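Local coordinates for protein putative ATP binding component of ABC-transporter (Escherichia coli, PDB 2R5O) that probably binds the O-antigen polysaccharide for export, this chain being the C-terminal carbohydrate-binding domain of the nucleotide-binding subunit of an ABC transporter, at residues V78-D83 / F143-G148; C86-I91 / G148-D153; P131-S136 / D179-F184. All coordinates share one frame; numbering follows the deposited sequence.

Interaction 1 of 3, residues V78-D83 / F143-G148; sequences VVFEYD and FGISAG
Ile145 meets Phe80 and Val78 in the core of the immunoglobulin-fold sandwich, where strand 137-147 of one sheet faces strand 71-80 of the other. The CA atoms of Val78 and Ile145 are 7.9 Å apart, well beyond the roughly 5 Å between neighbouring strands of one sheet, so the two strands face each other through apolar side chains. Ile145 divides its branches between two partners. Its CG1, placed anti to the backbone N (chi1 -175°), comes within 3.9 Å of Phe80 CE1, and its CD1 lies 4.0 Å from Phe80 CZ. The shorter branch, CG2, is 4.2 Å from Val78 CG1. The aliphatic chain of Ile145 passes the Phe80 ring at a slant, touching it near CE1 and CZ. Although the CB of Phe80 does not face the opposite strand, its ring reaches over because CG is anti to the carbonyl carbon (chi1 -64°).

In the second shell, Ala48 and Phe126 each touch both Val78 and Phe80, while Ile50 and Pro89 pack on Ile145 and Val87 on Phe80. Within strand 71-80, Val78 and Phe80 also pack on each other: Val78 CG1 sits 3.5 Å above one face of the Phe80 ring, displaced toward its rim.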
ATOM      1  N   VAL A  78     -11.700  24.705   6.181  1.00 15.03           N
ATOM      2  CA  VAL A  78     -13.104  24.778   5.766  1.00 14.62           C
ATOM      3  C   VAL A  78     -13.807  25.912   6.497  1.00 14.44           C
ATOM      4  O   VAL A  78     -13.636  26.066   7.718  1.00 15.23           O
ATOM      5  CB  VAL A  78     -13.857  23.477   6.094  1.00 15.54           C
ATOM      6  CG1 VAL A  78     -15.292  23.533   5.567  1.00 16.09           C
ATOM      7  CG2 VAL A  78     -13.110  22.283   5.526  1.00 16.11           C
ATOM      8  N   VAL A  79     -14.637  26.665   5.768  1.00 14.40           N
ATOM      9  CA  VAL A  79     -15.571  27.610   6.378  1.00 14.83           C
ATOM     10  C   VAL A  79     -16.986  27.057   6.246  1.00 15.41           C
ATOM     11  O   VAL A  79     -17.379  26.605   5.182  1.00 15.78           O
ATOM     12  CB  VAL A  79     -15.435  29.045   5.782  1.00 15.32           C
ATOM     13  CG1 VAL A  79     -15.688  29.117   4.260  1.00 16.23           C
ATOM     14  CG2 VAL A  79     -16.387  30.013   6.499  1.00 15.61           C
ATOM     15  N   PHE A  80     -17.728  27.068   7.351  1.00 15.93           N
ATOM     16  CA  PHE A  80     -19.087  26.523   7.421  1.00 16.15           C
ATOM     17  C   PHE A  80     -20.109  27.644   7.391  1.00 16.65           C
ATOM     18  O   PHE A  80     -19.973  28.621   8.115  1.00 16.83           O
ATOM     19  CB  PHE A  80     -19.233  25.673   8.676  1.00 15.94           C
ATOM     20  CG  PHE A  80     -18.332  24.465   8.656  1.00 15.69           C
ATOM     21  CD1 PHE A  80     -18.754  23.286   8.049  1.00 15.00           C
ATOM     22  CD2 PHE A  80     -17.062  24.522   9.175  1.00 15.97           C
ATOM     23  CE1 PHE A  80     -17.933  22.185   7.996  1.00 14.86           C
ATOM     24  CE2 PHE A  80     -16.233  23.419   9.125  1.00 16.02           C
ATOM     25  CZ  PHE A  80     -16.676  22.245   8.544  1.00 15.24           C
ATOM     26  N   GLU A  81     -21.099  27.506   6.515  1.00 16.49           N
ATOM     27  CA  GLU A  81     -22.138  28.530   6.335  1.00 17.31           C
ATOM     28  C   GLU A  81     -23.353  28.300   7.249  1.00 16.81           C
ATOM     29  O   GLU A  81     -24.152  29.217   7.441  1.00 17.38           O
ATOM     30  CB  GLU A  81     -22.525  28.618   4.854  0.65 17.76           C
ATOM     31  CG  GLU A  81     -21.462  29.376   4.013  0.65 21.33           C
ATOM     32  CD  GLU A  81     -20.568  28.501   3.151  0.65 24.49           C
ATOM     33  OE1 GLU A  81     -19.425  28.200   3.573  0.65 23.62           O
ATOM     34  OE2 GLU A  81     -20.992  28.144   2.028  0.65 26.29           O
ATOM     35  N   TYR A  82     -23.472  27.104   7.818  1.00 16.98           N
ATOM     36  CA  TYR A  82     -24.587  26.728   8.690  1.00 17.60           C
ATOM     37  C   TYR A  82     -24.046  25.967   9.903  1.00 17.48           C
ATOM     38  O   TYR A  82     -22.903  25.484   9.881  1.00 17.98           O
ATOM     39  CB  TYR A  82     -25.566  25.833   7.923  1.00 17.63           C
ATOM     40  CG  TYR A  82     -26.134  26.475   6.684  1.00 19.26           C
ATOM     41  CD1 TYR A  82     -27.211  27.339   6.777  1.00 20.83           C
ATOM     42  CD2 TYR A  82     -25.614  26.216   5.418  1.00 20.82           C
ATOM     43  CE1 TYR A  82     -27.740  27.946   5.660  1.00 20.65           C
ATOM     44  CE2 TYR A  82     -26.151  26.825   4.285  1.00 20.95           C
ATOM     45  CZ  TYR A  82     -27.216  27.678   4.416  1.00 21.15           C
ATOM     46  OH  TYR A  82     -27.759  28.289   3.313  1.00 21.54           O
ATOM     47  N   ASP A  83     -24.865  25.829  10.939  1.00 17.45           N
ATOM     48  CA  ASP A  83     -24.602  24.858  12.000  1.00 18.19           C
ATOM     49  C   ASP A  83     -24.721  23.450  11.423  1.00 17.95           C
ATOM     50  O   ASP A  83     -25.652  23.190  10.657  1.00 18.85           O
ATOM     51  CB  ASP A  83     -25.646  24.962  13.121  1.00 18.08           C
ATOM     52  CG  ASP A  83     -25.623  26.279  13.843  1.00 19.71           C
ATOM     53  OD1 ASP A  83     -24.706  27.097  13.655  1.00 20.20           O
ATOM     54  OD2 ASP A  83     -26.569  26.498  14.630  1.00 19.42           O
ATOM     55  N   PHE A 143      -9.705  16.374  -1.491  1.00 13.21           N
ATOM     56  CA  PHE A 143     -10.173  16.732  -0.172  1.00 13.52           C
ATOM     57  C   PHE A 143     -11.678  16.961  -0.272  1.00 14.03           C
ATOM     58  O   PHE A 143     -12.125  17.627  -1.224  1.00 14.72           O
ATOM     59  CB  PHE A 143      -9.552  18.023   0.335  1.00 14.17           C
ATOM     60  CG  PHE A 143      -8.139  17.929   0.860  1.00 13.44           C
ATOM     61  CD1 PHE A 143      -7.851  17.212   1.982  1.00 14.53           C
ATOM     62  CD2 PHE A 143      -7.121  18.646   0.264  1.00 13.65           C
ATOM     63  CE1 PHE A 143      -6.604  17.233   2.532  1.00 15.40           C
ATOM     64  CE2 PHE A 143      -5.842  18.640   0.784  1.00 14.32           C
ATOM     65  CZ  PHE A 143      -5.587  17.927   1.931  1.00 14.26           C
ATOM     66  N   GLY A 144     -12.452  16.477   0.689  1.00 13.34           N
ATOM     67  CA  GLY A 144     -13.886  16.690   0.720  1.00 13.68           C
ATOM     68  C   GLY A 144     -14.386  16.987   2.110  1.00 13.56           C
ATOM     69  O   GLY A 144     -13.755  16.610   3.097  1.00 13.37           O
ATOM     70  N   ILE A 145     -15.537  17.663   2.193  1.00 14.03           N
ATOM     71  CA  ILE A 145     -16.252  17.887   3.462  1.00 14.15           C
ATOM     72  C   ILE A 145     -17.727  17.536   3.231  1.00 14.18           C
ATOM     73  O   ILE A 145     -18.334  17.989   2.258  1.00 14.02           O
ATOM     74  CB  ILE A 145     -16.030  19.342   4.022  1.00 16.31           C
ATOM     75  CG1 ILE A 145     -16.669  19.537   5.395  1.00 15.42           C
ATOM     76  CG2 ILE A 145     -16.486  20.381   3.075  1.00 16.35           C
ATOM     77  CD1 ILE A 145     -15.939  18.831   6.515  1.00 16.35           C
ATOM     78  N   SER A 146     -18.273  16.728   4.137  1.00 14.63           N
ATOM     79  CA  SER A 146     -19.651  16.278   4.120  1.00 14.43           C
ATOM     80  C   SER A 146     -20.226  16.406   5.501  1.00 14.78           C
ATOM     81  O   SER A 146     -19.507  16.700   6.447  1.00 14.60           O
ATOM     82  CB  SER A 146     -19.709  14.829   3.628  1.00 15.35           C
ATOM     83  OG  SER A 146     -19.032  14.679   2.378  1.00 15.45           O
ATOM     84  N   ALA A 147     -21.529  16.213   5.627  1.00 14.89           N
ATOM     85  CA  ALA A 147     -22.172  16.282   6.938  1.00 14.83           C
ATOM     86  C   ALA A 147     -23.308  15.286   7.045  1.00 15.33           C
ATOM     87  O   ALA A 147     -24.029  15.044   6.089  1.00 16.73           O
ATOM     88  CB  ALA A 147     -22.697  17.669   7.206  1.00 15.86           C
ATOM     89  N   GLY A 148     -23.477  14.726   8.238  1.00 16.08           N
ATOM     90  CA  GLY A 148     -24.608  13.848   8.538  1.00 17.39           C
ATOM     91  C   GLY A 148     -24.192  12.591   9.281  1.00 19.08           C
ATOM     92  O   GLY A 148     -23.318  12.638  10.147  1.00 21.27           O
TER

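Interaction 2 of 3, residues C86-I91 / G148-D153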
ATOM      1  N   CYS A  86     -22.562  17.032  12.768  1.00 16.94           N
ATOM      2  CA  CYS A  86     -21.567  16.011  12.480  1.00 17.34           C
ATOM      3  C   CYS A  86     -20.932  16.209  11.107  1.00 16.78           C
ATOM      4  O   CYS A  86     -21.490  15.802  10.089  1.00 18.94           O
ATOM      5  CB  CYS A  86     -22.190  14.615  12.578  1.00 16.63           C
ATOM      6  SG  CYS A  86     -21.040  13.230  12.319  1.00 19.65           S
ATOM      7  N   VAL A  87     -19.785  16.869  11.073  1.00 15.58           N
ATOM      8  CA  VAL A  87     -19.102  17.145   9.807  1.00 14.89           C
ATOM      9  C   VAL A  87     -17.986  16.113   9.653  1.00 14.37           C
ATOM     10  O   VAL A  87     -17.350  15.709  10.635  1.00 14.82           O
ATOM     11  CB  VAL A  87     -18.593  18.588   9.672  1.00 15.22           C
ATOM     12  CG1 VAL A  87     -19.760  19.557   9.883  1.00 15.19           C
ATOM     13  CG2 VAL A  87     -17.482  18.922  10.682  1.00 16.11           C
ATOM     14  N   VAL A  88     -17.746  15.715   8.411  1.00 13.94           N
ATOM     15  CA  VAL A  88     -16.902  14.584   8.113  1.00 13.99           C
ATOM     16  C   VAL A  88     -16.006  14.953   6.937  1.00 13.51           C
ATOM     17  O   VAL A  88     -16.400  14.873   5.773  1.00 14.13           O
ATOM     18  CB  VAL A  88     -17.765  13.371   7.747  1.00 14.23           C
ATOM     19  CG1 VAL A  88     -16.899  12.181   7.399  1.00 14.46           C
ATOM     20  CG2 VAL A  88     -18.695  13.009   8.924  1.00 15.93           C
ATOM     21  N   PRO A  89     -14.785  15.411   7.235  1.00 13.46           N
ATOM     22  CA  PRO A  89     -13.789  15.625   6.195  1.00 13.76           C
ATOM     23  C   PRO A  89     -13.253  14.305   5.683  1.00 13.26           C
ATOM     24  O   PRO A  89     -13.227  13.327   6.424  1.00 13.48           O
ATOM     25  CB  PRO A  89     -12.692  16.408   6.897  1.00 14.03           C
ATOM     26  CG  PRO A  89     -12.850  16.053   8.319  1.00 16.25           C
ATOM     27  CD  PRO A  89     -14.301  15.809   8.567  1.00 13.72           C
ATOM     28  N   GLY A  90     -12.764  14.281   4.453  1.00 13.70           N
ATOM     29  CA  GLY A  90     -12.201  13.076   3.896  1.00 13.77           C
ATOM     30  C   GLY A  90     -11.172  13.341   2.835  1.00 13.21           C
ATOM     31  O   GLY A  90     -11.077  14.446   2.296  1.00 13.83           O
ATOM     32  N   ILE A  91     -10.458  12.282   2.488  1.00 13.18           N
ATOM     33  CA  ILE A  91      -9.453  12.312   1.440  1.00 14.10           C
ATOM     34  C   ILE A  91      -9.585  11.079   0.535  1.00 14.10           C
ATOM     35  O   ILE A  91     -10.028  10.000   0.983  1.00 14.43           O
ATOM     36  CB  ILE A  91      -8.034  12.333   2.026  1.00 14.87           C
ATOM     37  CG1 ILE A  91      -7.783  11.188   3.019  1.00 14.96           C
ATOM     38  CG2 ILE A  91      -7.729  13.691   2.621  1.00 16.80           C
ATOM     39  CD1 ILE A  91      -6.293  11.069   3.335  1.00 16.92           C
ATOM     40  N   GLY A 148     -23.477  14.726   8.238  1.00 16.08           N
ATOM     41  CA  GLY A 148     -24.608  13.848   8.538  1.00 17.39           C
ATOM     42  C   GLY A 148     -24.192  12.591   9.281  1.00 19.08           C
ATOM     43  O   GLY A 148     -23.318  12.638  10.147  1.00 21.27           O
ATOM     44  N   ASN A 149     -24.853  11.482   8.964  1.00 19.25           N
ATOM     45  CA  ASN A 149     -24.528  10.163   9.518  1.00 20.81           C
ATOM     46  C   ASN A 149     -23.662   9.424   8.503  1.00 20.72           C
ATOM     47  O   ASN A 149     -24.136   9.083   7.427  1.00 20.08           O
ATOM     48  CB  ASN A 149     -25.829   9.381   9.774  0.65 21.37           C
ATOM     49  CG  ASN A 149     -26.815  10.134  10.677  0.65 24.10           C
ATOM     50  OD1 ASN A 149     -28.022  10.182  10.400  0.65 27.67           O
ATOM     51  ND2 ASN A 149     -26.306  10.721  11.758  0.65 27.26           N
ATOM     52  N   PRO A 150     -22.366   9.217   8.796  1.00 22.67           N
ATOM     53  CA  PRO A 150     -21.430   8.735   7.738  1.00 22.79           C
ATOM     54  C   PRO A 150     -21.787   7.413   7.015  1.00 22.69           C
ATOM     55  O   PRO A 150     -21.499   7.225   5.826  1.00 24.02           O
ATOM     56  CB  PRO A 150     -20.078   8.654   8.455  1.00 23.51           C
ATOM     57  CG  PRO A 150     -20.329   9.003   9.910  1.00 24.24           C
ATOM     58  CD  PRO A 150     -21.706   9.509  10.079  1.00 23.49           C
ATOM     59  N   GLN A 151     -22.444   6.527   7.722  1.00 21.77           N
ATOM     60  CA  GLN A 151     -22.770   5.210   7.200  1.00 21.77           C
ATOM     61  C   GLN A 151     -23.962   5.210   6.239  1.00 19.49           C
ATOM     62  O   GLN A 151     -24.105   4.325   5.402  1.00 19.26           O
ATOM     63  CB  GLN A 151     -23.064   4.272   8.386  1.00 22.39           C
ATOM     64  CG  GLN A 151     -21.879   4.112   9.369  1.00 24.06           C
ATOM     65  CD  GLN A 151     -22.320   3.814  10.801  1.00 28.00           C
ATOM     66  OE1 GLN A 151     -23.315   3.133  11.020  1.00 27.78           O
ATOM     67  NE2 GLN A 151     -21.586   4.342  11.775  1.00 30.35           N
ATOM     68  N   THR A 152     -24.865   6.168   6.421  1.00 17.04           N
ATOM     69  CA  THR A 152     -26.213   6.031   5.895  1.00 16.88           C
ATOM     70  C   THR A 152     -26.813   7.300   5.311  1.00 16.27           C
ATOM     71  O   THR A 152     -27.749   7.219   4.530  1.00 16.39           O
ATOM     72  CB  THR A 152     -27.166   5.553   7.012  1.00 17.43           C
ATOM     73  OG1 THR A 152     -27.069   6.455   8.115  1.00 20.12           O
ATOM     74  CG2 THR A 152     -26.766   4.158   7.497  1.00 19.64           C
ATOM     75  N   ASP A 153     -26.342   8.482   5.702  1.00 15.90           N
ATOM     76  CA  ASP A 153     -27.040   9.723   5.311  1.00 15.45           C
ATOM     77  C   ASP A 153     -26.111  10.908   5.443  1.00 15.44           C
ATOM     78  O   ASP A 153     -26.167  11.646   6.430  1.00 15.86           O
ATOM     79  CB  ASP A 153     -28.279   9.926   6.174  1.00 15.54           C
ATOM     80  CG  ASP A 153     -29.131  11.095   5.740  1.00 16.44           C
ATOM     81  OD1 ASP A 153     -28.817  11.737   4.714  1.00 17.16           O
ATOM     82  OD2 ASP A 153     -30.154  11.360   6.423  1.00 19.59           O
TER
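Gly148 N donates to Cys86 O at 2.9 Å, with an N-H...O angle of 162°, a bond that joins the first part of strand 84-95 to the corner at Gly148. The CA atoms of these two residues are 5.4 Å apart. Beside it, Gly148 O points at Cys86 SG, which is anti to the backbone N (chi1 -177°) and 3.2 Å away; the same oxygen is 3.3 Å from Cys86 CB.

In the immunoglobulin fold of this domain, strand 84-95 pairs antiparallel with strand 137-147, and the bond marks the point where that pairing gives way to the turn leading into strand 153-169. The chain bends at Gly148, whose backbone (phi 135°) demands glycine: a CB there would press on the carbonyl O of Ala147 and collide with Asp153 O. Past the corner, Asn149 O accepts from both Thr152 N and Asp153 N, the geometry of a classic beta bulge, and Asn149 N returns a bond to Asp153 O. Held by these bonds, the turn lays the Pro150 ring alongside strand 84-95. Its CD is 4.4 Å from Cys86 SG and its CG 4.4 Å from Val88 CG2, while Phe107 of helix 106-109 also touches Pro150.

Interaction 3 of 3, residues P131-S136 / D179-F184; sequences PVDLNS and DLKSSF. With NA (sodium ion), chain K.
Asp133 meets Asp179 and Lys181 where the chain leaves the body of the immunoglobulin-fold domain for its swapped C-terminal strand, whose Ser183 and Phe184 pair antiparallel with a strand of the second subunit. The backbones are tied by Asp179 N donating to Asp133 O at 2.9 Å; the bond is straight at the hydrogen (172°), but the donor stands above the carbonyl plane.

Along the side chain of Asp133, CB lies 3.7 Å from Asp179 O, and CG is 3.9 Å from Lys181 CD, the lysine chain crossing the carboxylate at about a right angle. OD1 accepts from Asn69 ND2 and from water 1, which in turn accepts from Lys181 NZ. OD2 accepts from waters 2 and 3 and lies 3.7 Å from Lys181 CD, the closest approach of the two side chains. Water 2 bridges to Asp179 O, whereas water 3 reaches Lys181 NZ only weakly. The ammonium group therefore meets the carboxylate through water, Lys181 NZ being 4.8 Å from Asp133 OD1, which probably still favours the charged carboxylate.

Asn69 ND2 also bonds Asp179 OD2, so one amide joins both acids. With CG anti to its backbone N (chi1 -166°), Asp179 forms an Asx turn, OD1 accepting from Lys181 N from above the carboxylate plane. That same OD1 binds the sodium ion at 2.7 Å, alongside waters 5, 6 and 7 and Tyr102 OH of the second subunit.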
ATOM      1  N   PRO A 131       1.692   7.708   6.194  1.00 16.92           N
ATOM      2  CA  PRO A 131       2.925   7.379   5.505  1.00 18.02           C
ATOM      3  C   PRO A 131       2.622   7.141   4.029  1.00 16.44           C
ATOM      4  O   PRO A 131       1.741   6.356   3.690  1.00 17.05           O
ATOM      5  CB  PRO A 131       3.387   6.104   6.212  1.00 18.19           C
ATOM      6  CG  PRO A 131       2.152   5.437   6.595  1.00 20.97           C
ATOM      7  CD  PRO A 131       1.171   6.538   6.924  1.00 17.97           C
ATOM      8  N   VAL A 132       3.343   7.817   3.159  1.00 18.24           N
ATOM      9  CA  VAL A 132       3.022   7.744   1.750  1.00 18.04           C
ATOM     10  C   VAL A 132       3.700   6.479   1.167  1.00 18.11           C
ATOM     11  O   VAL A 132       4.757   6.532   0.517  1.00 18.92           O
ATOM     12  CB  VAL A 132       3.390   9.037   1.033  1.00 18.93           C
ATOM     13  CG1 VAL A 132       2.985   8.980  -0.436  1.00 19.24           C
ATOM     14  CG2 VAL A 132       2.694  10.238   1.731  1.00 18.20           C
ATOM     15  N   ASP A 133       3.061   5.347   1.429  1.00 17.99           N
ATOM     16  CA  ASP A 133       3.610   3.990   1.133  1.00 16.92           C
ATOM     17  C   ASP A 133       3.284   3.594  -0.345  1.00 16.94           C
ATOM     18  O   ASP A 133       2.524   2.667  -0.611  1.00 17.74           O
ATOM     19  CB  ASP A 133       3.054   2.969   2.151  1.00 18.33           C
ATOM     20  CG  ASP A 133       3.627   3.110   3.551  1.00 18.37           C
ATOM     21  OD1 ASP A 133       4.636   3.798   3.747  1.00 21.46           O
ATOM     22  OD2 ASP A 133       3.067   2.512   4.505  1.00 21.41           O
ATOM     23  N   LEU A 134       3.818   4.401  -1.265  1.00 17.79           N
ATOM     24  CA  LEU A 134       3.573   4.336  -2.696  1.00 16.93           C
ATOM     25  C   LEU A 134       4.887   4.354  -3.440  1.00 17.36           C
ATOM     26  O   LEU A 134       5.912   4.829  -2.926  1.00 18.43           O
ATOM     27  CB  LEU A 134       2.717   5.524  -3.185  1.00 16.29           C
ATOM     28  CG  LEU A 134       1.345   5.681  -2.537  1.00 16.79           C
ATOM     29  CD1 LEU A 134       0.641   6.900  -3.058  1.00 16.87           C
ATOM     30  CD2 LEU A 134       0.481   4.464  -2.730  1.00 16.59           C
ATOM     31  N   ASN A 135       4.888   3.805  -4.651  1.00 16.50           N
ATOM     32  CA  ASN A 135       6.093   3.788  -5.465  1.00 16.42           C
ATOM     33  C   ASN A 135       6.312   5.176  -6.084  1.00 16.57           C
ATOM     34  O   ASN A 135       5.443   6.058  -6.058  1.00 17.21           O
ATOM     35  CB  ASN A 135       5.966   2.712  -6.562  1.00 16.51           C
ATOM     36  CG  ASN A 135       7.287   2.056  -6.912  1.00 16.57           C
ATOM     37  OD1 ASN A 135       8.347   2.517  -6.484  1.00 17.41           O
ATOM     38  ND2 ASN A 135       7.220   0.977  -7.673  1.00 15.94           N
ATOM     39  N   SER A 136       7.491   5.393  -6.644  1.00 16.96           N
ATOM     40  CA  SER A 136       7.753   6.657  -7.337  1.00 17.74           C
ATOM     41  C   SER A 136       6.690   6.883  -8.387  1.00 16.93           C
ATOM     42  O   SER A 136       6.249   5.918  -9.040  1.00 17.98           O
ATOM     43  CB  SER A 136       9.089   6.624  -8.083  1.00 18.74           C
ATOM     44  OG  SER A 136      10.170   6.552  -7.181  1.00 21.51           O
ATOM     45  N   ASP A 179       3.428   0.030  -1.465  1.00 15.60           N
ATOM     46  CA  ASP A 179       4.511  -0.534  -0.685  1.00 14.91           C
ATOM     47  C   ASP A 179       3.958  -1.249   0.544  1.00 14.30           C
ATOM     48  O   ASP A 179       3.545  -0.593   1.508  1.00 14.05           O
ATOM     49  CB  ASP A 179       5.504   0.533  -0.268  1.00 15.18           C
ATOM     50  CG  ASP A 179       6.787  -0.034   0.251  1.00 15.39           C
ATOM     51  OD1 ASP A 179       6.921  -1.258   0.431  1.00 14.24           O
ATOM     52  OD2 ASP A 179       7.705   0.782   0.462  1.00 18.41           O
ATOM     53  N   LEU A 180       3.974  -2.579   0.528  1.00 13.84           N
ATOM     54  CA  LEU A 180       3.541  -3.371   1.670  1.00 13.87           C
ATOM     55  C   LEU A 180       4.657  -3.577   2.709  1.00 12.91           C
ATOM     56  O   LEU A 180       4.442  -4.194   3.734  1.00 13.49           O
ATOM     57  CB  LEU A 180       2.990  -4.719   1.201  1.00 13.56           C
ATOM     58  CG  LEU A 180       1.671  -4.592   0.433  1.00 15.08           C
ATOM     59  CD1 LEU A 180       1.276  -5.927  -0.163  1.00 16.66           C
ATOM     60  CD2 LEU A 180       0.528  -4.019   1.320  1.00 16.36           C
ATOM     61  N   LYS A 181       5.866  -3.078   2.446  1.00 11.83           N
ATOM     62  CA  LYS A 181       6.918  -2.978   3.466  1.00 12.33           C
ATOM     63  C   LYS A 181       7.317  -4.325   4.055  1.00 13.24           C
ATOM     64  O   LYS A 181       7.499  -4.477   5.257  1.00 14.63           O
ATOM     65  CB  LYS A 181       6.513  -1.978   4.560  1.00 13.42           C
ATOM     66  CG  LYS A 181       6.315  -0.577   4.013  1.00 14.73           C
ATOM     67  CD  LYS A 181       6.124   0.515   5.068  1.00 16.71           C
ATOM     68  CE  LYS A 181       7.381   0.746   5.906  1.00 19.35           C
ATOM     69  NZ  LYS A 181       7.097   1.541   7.126  1.00 20.66           N
ATOM     70  N   SER A 182       7.542  -5.299   3.202  1.00 12.12           N
ATOM     71  CA  SER A 182       7.903  -6.615   3.687  1.00 12.23           C
ATOM     72  C   SER A 182       9.256  -6.602   4.371  1.00 12.69           C
ATOM     73  O   SER A 182      10.195  -5.917   3.926  1.00 13.41           O
ATOM     74  CB  SER A 182       7.981  -7.578   2.516  1.00 12.33           C
ATOM     75  OG  SER A 182       8.185  -8.931   2.941  1.00 12.73           O
ATOM     76  N   SER A 183       9.379  -7.414   5.425  1.00 12.41           N
ATOM     77  CA  SER A 183      10.675  -7.797   5.972  1.00 12.83           C
ATOM     78  C   SER A 183      11.106  -9.110   5.337  1.00 13.43           C
ATOM     79  O   SER A 183      10.322  -9.769   4.646  1.00 14.34           O
ATOM     80  CB  SER A 183      10.662  -7.869   7.496  1.00 14.29           C
ATOM     81  OG  SER A 183       9.797  -8.873   7.943  1.00 18.78           O
ATOM     82  N   PHE A 184      12.343  -9.514   5.580  1.00 12.71           N
ATOM     83  CA  PHE A 184      12.907 -10.679   4.932  1.00 12.80           C
ATOM     84  C   PHE A 184      13.843 -11.401   5.880  1.00 12.40           C
ATOM     85  O   PHE A 184      14.647 -10.758   6.544  1.00 12.80           O
ATOM     86  CB  PHE A 184      13.690 -10.285   3.689  1.00 13.74           C
ATOM     87  CG  PHE A 184      14.388 -11.433   3.061  1.00 12.94           C
ATOM     88  CD1 PHE A 184      13.679 -12.318   2.239  1.00 12.66           C
ATOM     89  CD2 PHE A 184      15.722 -11.710   3.343  1.00 12.05           C
ATOM     90  CE1 PHE A 184      14.288 -13.393   1.690  1.00 12.86           C
ATOM     91  CE2 PHE A 184      16.335 -12.811   2.779  1.00 11.93           C
ATOM     92  CZ  PHE A 184      15.606 -13.647   1.960  1.00 11.36           C
TER
HETATM   93 NA    NA K  12       9.060  -2.897   0.400  1.00 23.07          NA
HETATM   94  O   HOH W   1       6.039   3.811   6.277  1.00 21.60           O
HETATM   95  O   HOH W   2       2.238  -0.107   4.045  1.00 25.50           O
HETATM   96  O   HOH W   3       3.743   1.960   7.268  1.00 40.55           O
HETATM   97  O   HOH W   4       7.507   3.721  -0.816  1.00 19.92           O
HETATM   98  O   HOH W   5      10.345  -0.262   0.835  1.00 56.38           O
HETATM   99  O   HOH W   6      10.512  -3.466   2.789  1.00 22.29           O
HETATM  100  O   HOH W   7      10.930  -3.090  -1.599  1.00 25.40           O

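From the N terminus the chain passes 78-83, 86-91 and 131-136 before the partners 143-148, 148-153 and 179-184 follow in the same order, so all three closures cross and none encloses another. Interaction 1 joins the two sheets of the sandwich through strands 71-80 and 137-147. Interaction 2 begins on the next strand, 84-95, and closes at the turn after 137-147; the two share Gly148 and also meet through a probable Ser146 O to Val88 N bond of 2.8 Å. Interaction 3 stands apart, its centre about 33 Å from that of interaction 1, and ties the 131-136 loop to the tail that reaches the second subunit.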